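Local coordinates for protein short-chain-enoyl-CoA hydratase (Clostridium acetobutylicum, PDB 5Z7R) that catalyses the reversible hydration of crotonyl-CoA, and also acts on hexenoyl-CoA, as a short-chain enoyl-CoA hydratase of the crotonase family, at residues N4-E9 against L33-Y38. Sequence-based numbering, arbitrary orientation.
Sequences NNVILE and LKEMDY
In the crotonase fold, the edge strand 6-11 lies against helix 30-45, and E35 ties the helix to the chain just ahead of that strand. Its side chain can be followed outward. E35 CB touches CG2 of V6 at 4.0 Å, the two side chains running past each other in opposite directions. CG lies anti to the carbonyl carbon (chi1 -66°) and the chain is extended beyond it, which carries the carboxylate from the helix to the N4-N5 backbone. There OE1 receives two amides. The bond from N5 N to E35 OE1 is 3.0 Å long, nearly straight at 161°, and uses the syn lone pair of that oxygen. That from N4 N to E35 OE1 is shorter, 2.9 Å, but bent to 122° and therefore weak. Two N-H groups converging on one oxygen would be expected to favour the ionised carboxylate. N5 CB lies 3.8 Å from both E35 OE1 and E35 OE2.

One helix position further on, M36 adds a second apolar contact to V6. Its side chain bends at both chi2 and chi3 and crosses that of V6 at about a right angle. V6 also packs on V17 of the adjacent antiparallel strand, and M36 on I19, so the M36 side chain reaches from the helix into the interface with the sheet. CE of M36 meets both methyls of V6, CG2 at 3.8 Å and CG1 at 4.1 Å.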
loop_
_atom_site.group_PDB
_atom_site.type_symbol
_atom_site.label_atom_id
_atom_site.label_comp_id
_atom_site.label_asym_id
_atom_site.label_seq_id
_atom_site.Cartn_x
_atom_site.Cartn_y
_atom_site.Cartn_z
ATOM N N ASN A 4 21.406 -23.683 -25.362
ATOM C CA ASN A 4 20.751 -24.517 -26.373
ATOM C C ASN A 4 19.229 -24.637 -26.258
ATOM O O ASN A 4 18.621 -25.528 -26.847
ATOM C CB ASN A 4 21.448 -25.884 -26.502
ATOM C CG ASN A 4 21.533 -26.634 -25.190
ATOM O OD1 ASN A 4 22.601 -26.744 -24.580
ATOM N ND2 ASN A 4 20.408 -27.171 -24.755
ATOM N N ASN A 5 18.615 -23.714 -25.514
ATOM C CA ASN A 5 17.152 -23.495 -25.546
ATOM C C ASN A 5 16.776 -22.051 -25.980
ATOM O O ASN A 5 15.627 -21.775 -26.356
ATOM C CB ASN A 5 16.527 -23.837 -24.173
ATOM C CG ASN A 5 16.452 -25.334 -23.896
ATOM O OD1 ASN A 5 16.597 -26.153 -24.791
ATOM N ND2 ASN A 5 16.202 -25.690 -22.648
ATOM N N VAL A 6 17.764 -21.158 -25.979
ATOM C CA VAL A 6 17.560 -19.729 -26.177
ATOM C C VAL A 6 18.611 -19.089 -27.072
ATOM O O VAL A 6 19.791 -19.122 -26.758
ATOM C CB VAL A 6 17.645 -19.012 -24.817
ATOM C CG1 VAL A 6 17.358 -17.508 -24.960
ATOM C CG2 VAL A 6 16.699 -19.704 -23.840
ATOM N N ILE A 7 18.178 -18.454 -28.147
ATOM C CA ILE A 7 19.081 -17.747 -29.021
ATOM C C ILE A 7 19.120 -16.271 -28.654
ATOM O O ILE A 7 18.087 -15.692 -28.361
ATOM C CB ILE A 7 18.619 -17.882 -30.486
ATOM C CG1 ILE A 7 18.458 -19.358 -30.861
ATOM C CG2 ILE A 7 19.625 -17.208 -31.404
ATOM C CD1 ILE A 7 17.662 -19.592 -32.123
ATOM N N LEU A 8 20.290 -15.652 -28.707
ATOM C CA LEU A 8 20.392 -14.224 -28.470
ATOM C C LEU A 8 21.153 -13.484 -29.566
ATOM O O LEU A 8 22.321 -13.799 -29.802
ATOM C CB LEU A 8 21.100 -13.969 -27.147
ATOM C CG LEU A 8 21.454 -12.489 -26.885
ATOM C CD1 LEU A 8 20.212 -11.650 -26.593
ATOM C CD2 LEU A 8 22.439 -12.353 -25.738
ATOM N N GLU A 9 20.521 -12.462 -30.167
ATOM C CA GLU A 9 21.076 -11.705 -31.303
ATOM C C GLU A 9 20.966 -10.203 -31.104
ATOM O O GLU A 9 20.058 -9.743 -30.444
ATOM C CB GLU A 9 20.329 -12.063 -32.580
ATOM C CG GLU A 9 19.906 -13.515 -32.666
ATOM C CD GLU A 9 19.372 -13.873 -34.031
ATOM O OE1 GLU A 9 20.112 -13.723 -35.035
ATOM O OE2 GLU A 9 18.208 -14.315 -34.108
ATOM N N LEU A 33 14.610 -21.582 -18.113
ATOM C CA LEU A 33 14.545 -20.463 -17.186
ATOM C C LEU A 33 15.936 -20.001 -16.799
ATOM O O LEU A 33 16.235 -18.787 -16.755
ATOM C CB LEU A 33 13.773 -20.852 -15.953
ATOM C CG LEU A 33 12.287 -21.185 -16.109
ATOM C CD1 LEU A 33 11.738 -21.798 -14.834
ATOM C CD2 LEU A 33 11.465 -19.953 -16.473
ATOM N N LYS A 34 16.801 -20.976 -16.534
ATOM C CA LYS A 34 18.185 -20.690 -16.168
ATOM C C LYS A 34 18.908 -19.918 -17.273
ATOM O O LYS A 34 19.522 -18.882 -17.023
ATOM C CB LYS A 34 18.910 -21.998 -15.837
ATOM C CG LYS A 34 18.560 -22.576 -14.462
ATOM C CD LYS A 34 19.774 -22.687 -13.545
ATOM C CE LYS A 34 20.704 -23.824 -13.985
ATOM N NZ LYS A 34 22.091 -23.686 -13.446
ATOM N N GLU A 35 18.810 -20.413 -18.503
ATOM C CA GLU A 35 19.408 -19.722 -19.643
ATOM C C GLU A 35 18.803 -18.310 -19.842
ATOM O O GLU A 35 19.505 -17.359 -20.219
ATOM C CB GLU A 35 19.243 -20.584 -20.904
ATOM C CG GLU A 35 20.029 -21.898 -20.874
ATOM C CD GLU A 35 19.814 -22.794 -22.093
ATOM O OE1 GLU A 35 19.901 -22.304 -23.251
ATOM O OE2 GLU A 35 19.583 -24.007 -21.884
ATOM N N MET A 36 17.506 -18.170 -19.560
ATOM C CA MET A 36 16.812 -16.888 -19.737
ATOM C C MET A 36 17.420 -15.860 -18.799
ATOM O O MET A 36 17.753 -14.726 -19.193
ATOM C CB MET A 36 15.335 -17.068 -19.447
ATOM C CG MET A 36 14.437 -15.928 -19.901
ATOM S SD MET A 36 14.508 -15.527 -21.660
ATOM C CE MET A 36 14.271 -17.157 -22.312
ATOM N N ASP A 37 17.629 -16.296 -17.570
ATOM C CA ASP A 37 18.223 -15.450 -16.544
ATOM C C ASP A 37 19.634 -15.032 -16.939
ATOM O O ASP A 37 20.043 -13.853 -16.793
ATOM C CB ASP A 37 18.224 -16.202 -15.211
ATOM C CG ASP A 37 18.557 -15.304 -14.037
ATOM O OD1 ASP A 37 17.963 -14.218 -13.902
ATOM O OD2 ASP A 37 19.445 -15.670 -13.258
ATOM N N TYR A 38 20.366 -15.987 -17.501
ATOM C CA TYR A 38 21.685 -15.699 -18.003
ATOM C C TYR A 38 21.604 -14.665 -19.144
ATOM O O TYR A 38 22.388 -13.670 -19.155
ATOM C CB TYR A 38 22.421 -16.997 -18.405
ATOM C CG TYR A 38 23.693 -16.731 -19.177
ATOM C CD1 TYR A 38 23.653 -16.605 -20.571
ATOM C CD2 TYR A 38 24.927 -16.568 -18.528
ATOM C CE1 TYR A 38 24.792 -16.331 -21.301
ATOM C CE2 TYR A 38 26.080 -16.283 -19.259
ATOM C CZ TYR A 38 26.002 -16.174 -20.653
ATOM O OH TYR A 38 27.106 -15.902 -21.440
#